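Local atomic coordinates of anti-Sigma factor ChrR, transcriptional activator ChrR (Rhodobacter sphaeroides, PDB entry 2Z2S), a protein that inhibits the extracytoplasmic function sigma factor sigma-E as a zinc-dependent anti-sigma factor and takes part in the response to singlet oxygen. Residues B[4-9]-B[35-40]; B[25-30]-B[146-151]. All blocks are in the same frame, centred on the assembly; numbering follows the deposited sequence.

The two contacts interleave along the chain: residues 4-9, then 25-30, then 35-40, and much later 146-151. Interaction 1 lies within the N-terminal anti-sigma domain, where a zinc ion ties the N-terminal loop to the start of helix 36-54. Interaction 2 joins that domain to the C-terminal cupin-like one, packing helix 22-32 on strand 147-151 of the larger antiparallel sheet. Their centres are about 11 Å apart, and they touch where Val7 CG1 meets Val28 CG1 at 4.1 Å. Helix 22-32 is followed, after a short turn, by helix 36-54. The zinc site that is required for anti-sigma activity thus lies close to the interface with the domain required to respond to singlet oxygen.

Interaction 1 of 2, residues B[4-9]-B[35-40]; sequences RHHVSD and CDECRA. With ZN (zinc ion), chain I.
His6 and the pair Cys35 and Cys38 turn their side chains to one zinc ion, which His31 NE2 from helix 22-32 also binds to complete a Cys2His2 site of the zinc-associated anti-sigma family. The CA-CB bond of His6 points toward residues 35-40, and chi1 of -51° sets CG beside the backbone N, anti to the carbonyl carbon. The imidazole donates through ND1, 2.0 Å from the zinc. Cys35 SG, 2.0 Å from the zinc, lies at the edge of that ring near its plane, whereas Cys38 SG, 2.2 Å from the metal, approaches obliquely. Over one face, Glu37 CG sits 4.2 Å from His6 CE1, offset toward the rim; its carboxylate pairs with Arg41 and with a basic side chain of another protein's chain, which Asp36 and Arg39 also face.

Histidine suits its place by offering a ring nitrogen, probably as a neutral ligand, beside two thiolates, which bind zinc well and can still accept N-H groups. Cys35 N-caps helix 36-54: the bond from Cys38 N to Cys35 SG is 3.3 Å, nearly straight at the hydrogen (168°), and would probably temper the sulfur's charge. A weak hydrogen bond from Val7 N to Cys38 SG, long at 3.6 Å, adds a backbone link.

The loop runs into helix 9-17, which Ser8 caps at Leu11 N. Val7 packs between His31 of helix 22-32 and Ile168 of strand 168-171.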
ATOM      1  N   ARG B   4      -5.165   4.297 -18.350  1.00 47.25           N
ATOM      2  CA  ARG B   4      -6.506   3.784 -18.555  1.00 46.48           C
ATOM      3  C   ARG B   4      -6.631   2.356 -18.047  1.00 44.63           C
ATOM      4  O   ARG B   4      -7.726   1.798 -18.035  1.00 45.93           O
ATOM      5  CB  ARG B   4      -6.869   3.840 -20.043  1.00 49.34           C
ATOM      6  CG  ARG B   4      -6.092   4.876 -20.857  1.00 53.97           C
ATOM      7  CD  ARG B   4      -6.620   4.943 -22.291  1.00 58.03           C
ATOM      8  NE  ARG B   4      -5.560   4.995 -23.307  1.00 61.72           N
ATOM      9  CZ  ARG B   4      -4.761   6.038 -23.525  1.00 63.94           C
ATOM     10  NH1 ARG B   4      -4.889   7.137 -22.800  1.00 64.32           N
ATOM     11  NH2 ARG B   4      -3.831   5.985 -24.474  1.00 65.83           N
ATOM     12  N   HIS B   5      -5.517   1.764 -17.629  1.00 41.43           N
ATOM     13  CA  HIS B   5      -5.527   0.398 -17.120  1.00 38.02           C
ATOM     14  C   HIS B   5      -5.011   0.306 -15.702  1.00 35.47           C
ATOM     15  O   HIS B   5      -3.833   0.535 -15.442  1.00 34.92           O
ATOM     16  CB  HIS B   5      -4.710  -0.491 -18.027  1.00 39.93           C
ATOM     17  CG  HIS B   5      -5.290  -0.620 -19.394  1.00 41.76           C
ATOM     18  ND1 HIS B   5      -4.858   0.142 -20.458  1.00 42.92           N
ATOM     19  CD2 HIS B   5      -6.271  -1.419 -19.872  1.00 42.37           C
ATOM     20  CE1 HIS B   5      -5.545  -0.190 -21.536  1.00 43.95           C
ATOM     21  NE2 HIS B   5      -6.408  -1.134 -21.208  1.00 44.37           N
ATOM     22  N   HIS B   6      -5.902  -0.076 -14.794  1.00 32.69           N
ATOM     23  CA  HIS B   6      -5.584  -0.137 -13.379  1.00 31.12           C
ATOM     24  C   HIS B   6      -5.510  -1.498 -12.724  1.00 31.21           C
ATOM     25  O   HIS B   6      -5.658  -2.531 -13.376  1.00 33.28           O
ATOM     26  CB  HIS B   6      -6.586   0.740 -12.650  1.00 28.70           C
ATOM     27  CG  HIS B   6      -6.694   2.108 -13.244  1.00 27.37           C
ATOM     28  ND1 HIS B   6      -5.713   3.064 -13.094  1.00 26.60           N
ATOM     29  CD2 HIS B   6      -7.631   2.656 -14.053  1.00 26.36           C
ATOM     30  CE1 HIS B   6      -6.038   4.142 -13.787  1.00 24.85           C
ATOM     31  NE2 HIS B   6      -7.196   3.917 -14.379  1.00 26.85           N
ATOM     32  N   VAL B   7      -5.255  -1.492 -11.424  1.00 30.09           N
ATOM     33  CA  VAL B   7      -5.161  -2.727 -10.680  1.00 30.25           C
ATOM     34  C   VAL B   7      -6.576  -3.127 -10.322  1.00 31.49           C
ATOM     35  O   VAL B   7      -7.358  -2.295  -9.863  1.00 31.10           O
ATOM     36  CB  VAL B   7      -4.334  -2.542  -9.401  1.00 28.26           C
ATOM     37  CG1 VAL B   7      -4.246  -3.840  -8.650  1.00 29.42           C
ATOM     38  CG2 VAL B   7      -2.975  -2.072  -9.743  1.00 26.70           C
ATOM     39  N   SER B   8      -6.911  -4.395 -10.552  1.00 33.02           N
ATOM     40  CA  SER B   8      -8.252  -4.899 -10.264  1.00 33.27           C
ATOM     41  C   SER B   8      -8.597  -4.698  -8.803  1.00 33.68           C
ATOM     42  O   SER B   8      -7.715  -4.632  -7.957  1.00 33.57           O
ATOM     43  CB  SER B   8      -8.344  -6.379 -10.611  1.00 33.58           C
ATOM     44  OG  SER B   8      -7.459  -7.137  -9.810  1.00 33.68           O
ATOM     45  N   ASP B   9      -9.888  -4.592  -8.512  1.00 35.20           N
ATOM     46  CA  ASP B   9     -10.333  -4.392  -7.146  1.00 35.61           C
ATOM     47  C   ASP B   9      -9.873  -5.521  -6.250  1.00 34.86           C
ATOM     48  O   ASP B   9      -9.564  -5.289  -5.083  1.00 33.01           O
ATOM     49  CB  ASP B   9     -11.858  -4.263  -7.083  1.00 37.85           C
ATOM     50  CG  ASP B   9     -12.366  -2.976  -7.735  1.00 43.33           C
ATOM     51  OD1 ASP B   9     -11.672  -1.943  -7.611  1.00 45.26           O
ATOM     52  OD2 ASP B   9     -13.464  -2.995  -8.350  1.00 45.36           O
ATOM     53  N   CYS B  35      -0.123   6.115 -10.359  1.00 19.57           N
ATOM     54  CA  CYS B  35      -1.530   6.357 -10.637  1.00 18.82           C
ATOM     55  C   CYS B  35      -2.370   6.787  -9.405  1.00 19.20           C
ATOM     56  O   CYS B  35      -2.773   5.958  -8.584  1.00 19.87           O
ATOM     57  CB  CYS B  35      -2.106   5.089 -11.289  1.00 15.60           C
ATOM     58  SG  CYS B  35      -3.878   4.963 -11.224  1.00 12.52           S
ATOM     59  N   ASP B  36      -2.644   8.086  -9.281  1.00 18.84           N
ATOM     60  CA  ASP B  36      -3.427   8.589  -8.153  1.00 18.10           C
ATOM     61  C   ASP B  36      -4.822   8.010  -8.033  1.00 18.83           C
ATOM     62  O   ASP B  36      -5.418   8.025  -6.962  1.00 20.64           O
ATOM     63  CB  ASP B  36      -3.526  10.103  -8.199  1.00 16.33           C
ATOM     64  CG  ASP B  36      -2.274  10.780  -7.675  1.00 20.16           C
ATOM     65  OD1 ASP B  36      -1.497  10.114  -6.964  1.00 21.50           O
ATOM     66  OD2 ASP B  36      -2.072  11.980  -7.961  1.00 19.29           O
ATOM     67  N   GLU B  37      -5.350   7.495  -9.126  1.00 18.00           N
ATOM     68  CA  GLU B  37      -6.673   6.912  -9.089  1.00 18.26           C
ATOM     69  C   GLU B  37      -6.642   5.648  -8.225  1.00 17.32           C
ATOM     70  O   GLU B  37      -7.440   5.481  -7.296  1.00 14.56           O
ATOM     71  CB  GLU B  37      -7.106   6.592 -10.519  1.00 21.63           C
ATOM     72  CG  GLU B  37      -8.312   5.724 -10.636  1.00 26.43           C
ATOM     73  CD  GLU B  37      -9.416   6.197  -9.751  1.00 28.90           C
ATOM     74  OE1 GLU B  37      -9.650   7.423  -9.752  1.00 29.69           O
ATOM     75  OE2 GLU B  37     -10.045   5.353  -9.062  1.00 31.90           O
ATOM     76  N   CYS B  38      -5.705   4.754  -8.533  1.00 17.82           N
ATOM     77  CA  CYS B  38      -5.574   3.507  -7.778  1.00 18.23           C
ATOM     78  C   CYS B  38      -5.102   3.788  -6.350  1.00 19.47           C
ATOM     79  O   CYS B  38      -5.383   3.035  -5.405  1.00 20.29           O
ATOM     80  CB  CYS B  38      -4.610   2.543  -8.487  1.00 15.96           C
ATOM     81  SG  CYS B  38      -5.217   1.881 -10.086  1.00 11.54           S
ATOM     82  N   ARG B  39      -4.387   4.891  -6.196  1.00 19.77           N
ATOM     83  CA  ARG B  39      -3.892   5.290  -4.893  1.00 19.81           C
ATOM     84  C   ARG B  39      -5.079   5.668  -3.990  1.00 21.29           C
ATOM     85  O   ARG B  39      -5.094   5.374  -2.791  1.00 21.80           O
ATOM     86  CB  ARG B  39      -2.961   6.473  -5.062  1.00 19.05           C
ATOM     87  CG  ARG B  39      -2.079   6.733  -3.875  1.00 18.48           C
ATOM     88  CD  ARG B  39      -1.404   8.047  -4.106  1.00 20.27           C
ATOM     89  NE  ARG B  39       0.033   7.966  -4.322  1.00 18.67           N
ATOM     90  CZ  ARG B  39       0.909   7.597  -3.394  1.00 22.82           C
ATOM     91  NH1 ARG B  39       0.478   7.252  -2.187  1.00 23.60           N
ATOM     92  NH2 ARG B  39       2.215   7.633  -3.648  1.00 21.21           N
ATOM     93  N   ALA B  40      -6.077   6.325  -4.571  1.00 20.26           N
ATOM     94  CA  ALA B  40      -7.268   6.695  -3.816  1.00 19.47           C
ATOM     95  C   ALA B  40      -8.119   5.456  -3.526  1.00 20.15           C
ATOM     96  O   ALA B  40      -8.818   5.388  -2.502  1.00 20.46           O
ATOM     97  CB  ALA B  40      -8.074   7.690  -4.584  1.00 17.63           C
TER
HETATM   98 ZN    ZN I 204      -4.267   3.014 -11.717  1.00 49.79          ZN

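Interaction 2 of 2, residues B[25-30]-B[146-151]; sequences SLVVAT and LELTLV
Val27 meets both Leu148 and Leu150, whose side chains leave strand 147-151 on the side facing helix 22-32. Its CG1 lies anti to the backbone N (chi1 174°) and so reaches the strand, 3.9 Å from Leu148 CB and 4.1 Å from Leu150 CB. A short beta-branched valine meets both leucine CB atoms close to the backbone, while the longer leucines reach from the strand to Thr30 (Leu150) or Val28 (Leu148). Leu150 CD2 comes to 3.4 Å from Thr30 CG2 and 3.9 Å from Val27 O. Leu190 and Ala192 of strand 187-193, with Ile168 of strand 168-171, close in round Val27, making this the dense part of the contact.

The helix lies on one face of the antiparallel cupin-type sheet; the axes of segments 25-30 and 147-151 come within 8.6 Å, their N-to-C directions 37° apart, and no hydrogen bond joins them.

Thr30 is amphipathic: its methyl meets Leu150, while OG1 turns back to Leu26 O at 2.9 Å. That carbonyl also accepts from Thr30 N, on the opposite face of its plane. An alanine here would probably leave Leu150 CD2 with a gap where the methyl sat and Leu26 O without its side-chain donor.

Between the two segments the contact thins at Val28, although the residue itself is buried: its CA-CB bond points away from the strand, its side chain touches Leu12 and Tyr15 of helix 9-17, and CG2 alone meets Leu148 CD1, at 3.9 Å. Leu146, at the segment's start, is poorly ordered and partly exposed; Thr149, between the two leucines, points away from the helix and touches Cys189.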
ATOM      1  N   SER B  25       3.133  -7.397  -4.835  1.00 27.02           N
ATOM      2  CA  SER B  25       3.090  -6.158  -4.064  1.00 25.79           C
ATOM      3  C   SER B  25       3.991  -5.126  -4.714  1.00 25.65           C
ATOM      4  O   SER B  25       3.726  -3.935  -4.665  1.00 27.41           O
ATOM      5  CB  SER B  25       3.580  -6.391  -2.642  1.00 25.75           C
ATOM      6  OG  SER B  25       2.778  -7.353  -1.984  1.00 28.77           O
ATOM      7  N   LEU B  26       5.076  -5.581  -5.315  1.00 25.32           N
ATOM      8  CA  LEU B  26       5.987  -4.661  -5.970  1.00 24.04           C
ATOM      9  C   LEU B  26       5.342  -3.990  -7.195  1.00 22.23           C
ATOM     10  O   LEU B  26       5.462  -2.793  -7.410  1.00 20.25           O
ATOM     11  CB  LEU B  26       7.259  -5.409  -6.376  1.00 24.52           C
ATOM     12  CG  LEU B  26       8.379  -4.577  -7.012  1.00 26.61           C
ATOM     13  CD1 LEU B  26       8.579  -3.293  -6.212  1.00 25.64           C
ATOM     14  CD2 LEU B  26       9.693  -5.409  -7.062  1.00 25.96           C
ATOM     15  N   VAL B  27       4.646  -4.763  -8.003  1.00 20.66           N
ATOM     16  CA  VAL B  27       4.037  -4.184  -9.177  1.00 21.75           C
ATOM     17  C   VAL B  27       2.856  -3.314  -8.814  1.00 20.70           C
ATOM     18  O   VAL B  27       2.722  -2.192  -9.306  1.00 18.63           O
ATOM     19  CB  VAL B  27       3.576  -5.273 -10.138  1.00 23.01           C
ATOM     20  CG1 VAL B  27       2.814  -4.670 -11.279  1.00 22.80           C
ATOM     21  CG2 VAL B  27       4.781  -6.023 -10.663  1.00 27.09           C
ATOM     22  N   VAL B  28       1.994  -3.834  -7.953  1.00 21.04           N
ATOM     23  CA  VAL B  28       0.818  -3.089  -7.546  1.00 22.66           C
ATOM     24  C   VAL B  28       1.190  -1.736  -6.949  1.00 23.63           C
ATOM     25  O   VAL B  28       0.603  -0.709  -7.294  1.00 23.40           O
ATOM     26  CB  VAL B  28       0.004  -3.872  -6.533  1.00 21.17           C
ATOM     27  CG1 VAL B  28      -1.143  -3.028  -6.030  1.00 22.43           C
ATOM     28  CG2 VAL B  28      -0.527  -5.116  -7.179  1.00 23.61           C
ATOM     29  N   ALA B  29       2.175  -1.734  -6.060  1.00 23.16           N
ATOM     30  CA  ALA B  29       2.603  -0.490  -5.435  1.00 23.43           C
ATOM     31  C   ALA B  29       3.347   0.459  -6.378  1.00 23.42           C
ATOM     32  O   ALA B  29       3.363   1.659  -6.143  1.00 24.55           O
ATOM     33  CB  ALA B  29       3.457  -0.782  -4.202  1.00 22.57           C
ATOM     34  N   THR B  30       3.968  -0.046  -7.441  1.00 23.39           N
ATOM     35  CA  THR B  30       4.661   0.864  -8.337  1.00 23.30           C
ATOM     36  C   THR B  30       3.597   1.557  -9.145  1.00 23.80           C
ATOM     37  O   THR B  30       3.727   2.724  -9.519  1.00 22.73           O
ATOM     38  CB  THR B  30       5.644   0.158  -9.285  1.00 23.67           C
ATOM     39  OG1 THR B  30       6.688  -0.461  -8.524  1.00 22.81           O
ATOM     40  CG2 THR B  30       6.300   1.190 -10.204  1.00 23.11           C
ATOM     41  N   LEU B 146      -1.323 -15.922 -12.117  1.00 69.04           N
ATOM     42  CA  LEU B 146      -1.568 -14.558 -12.544  1.00 63.98           C
ATOM     43  C   LEU B 146      -0.304 -13.770 -12.891  1.00 60.43           C
ATOM     44  O   LEU B 146       0.675 -13.798 -12.158  1.00 60.33           O
ATOM     45  CB  LEU B 146      -2.361 -13.860 -11.437  1.00 63.74           C
ATOM     46  CG  LEU B 146      -2.617 -12.359 -11.465  1.00 63.82           C
ATOM     47  CD1 LEU B 146      -4.099 -12.090 -11.263  1.00 64.63           C
ATOM     48  CD2 LEU B 146      -1.796 -11.688 -10.370  1.00 64.69           C
ATOM     49  N   GLU B 147      -0.333 -13.071 -14.020  1.00 56.37           N
ATOM     50  CA  GLU B 147       0.799 -12.262 -14.455  1.00 52.40           C
ATOM     51  C   GLU B 147       0.416 -10.777 -14.434  1.00 50.56           C
ATOM     52  O   GLU B 147      -0.636 -10.405 -14.965  1.00 49.22           O
ATOM     53  CB  GLU B 147       1.215 -12.676 -15.864  1.00 52.10           C
ATOM     54  N   LEU B 148       1.259  -9.947 -13.811  1.00 48.17           N
ATOM     55  CA  LEU B 148       1.050  -8.496 -13.735  1.00 45.63           C
ATOM     56  C   LEU B 148       2.162  -7.775 -14.474  1.00 44.91           C
ATOM     57  O   LEU B 148       3.340  -8.027 -14.230  1.00 44.73           O
ATOM     58  CB  LEU B 148       1.069  -8.001 -12.296  1.00 45.72           C
ATOM     59  CG  LEU B 148      -0.064  -8.412 -11.364  1.00 47.11           C
ATOM     60  CD1 LEU B 148       0.090  -7.644 -10.064  1.00 45.65           C
ATOM     61  CD2 LEU B 148      -1.423  -8.115 -12.011  1.00 47.03           C
ATOM     62  N   THR B 149       1.796  -6.860 -15.361  1.00 44.33           N
ATOM     63  CA  THR B 149       2.798  -6.123 -16.121  1.00 43.45           C
ATOM     64  C   THR B 149       2.544  -4.628 -16.001  1.00 41.58           C
ATOM     65  O   THR B 149       1.405  -4.171 -16.103  1.00 41.80           O
ATOM     66  CB  THR B 149       2.760  -6.529 -17.620  1.00 45.04           C
ATOM     67  OG1 THR B 149       2.765  -7.958 -17.727  1.00 45.86           O
ATOM     68  CG2 THR B 149       3.973  -5.983 -18.368  1.00 45.87           C
ATOM     69  N   LEU B 150       3.608  -3.868 -15.782  1.00 39.60           N
ATOM     70  CA  LEU B 150       3.497  -2.420 -15.660  1.00 38.81           C
ATOM     71  C   LEU B 150       4.500  -1.770 -16.585  1.00 37.96           C
ATOM     72  O   LEU B 150       5.694  -1.989 -16.449  1.00 37.63           O
ATOM     73  CB  LEU B 150       3.766  -1.980 -14.218  1.00 37.82           C
ATOM     74  CG  LEU B 150       3.968  -0.497 -13.871  1.00 36.52           C
ATOM     75  CD1 LEU B 150       2.765   0.361 -14.249  1.00 36.68           C
ATOM     76  CD2 LEU B 150       4.212  -0.408 -12.379  1.00 36.07           C
ATOM     77  N   VAL B 151       4.005  -0.983 -17.533  1.00 37.65           N
ATOM     78  CA  VAL B 151       4.865  -0.300 -18.481  1.00 37.38           C
ATOM     79  C   VAL B 151       5.498   0.904 -17.795  1.00 38.15           C
ATOM     80  O   VAL B 151       4.800   1.733 -17.210  1.00 39.47           O
ATOM     81  CB  VAL B 151       4.058   0.187 -19.688  1.00 36.78           C
ATOM     82  CG1 VAL B 151       4.982   0.789 -20.736  1.00 37.58           C
ATOM     83  CG2 VAL B 151       3.277  -0.964 -20.269  1.00 36.00           C
TER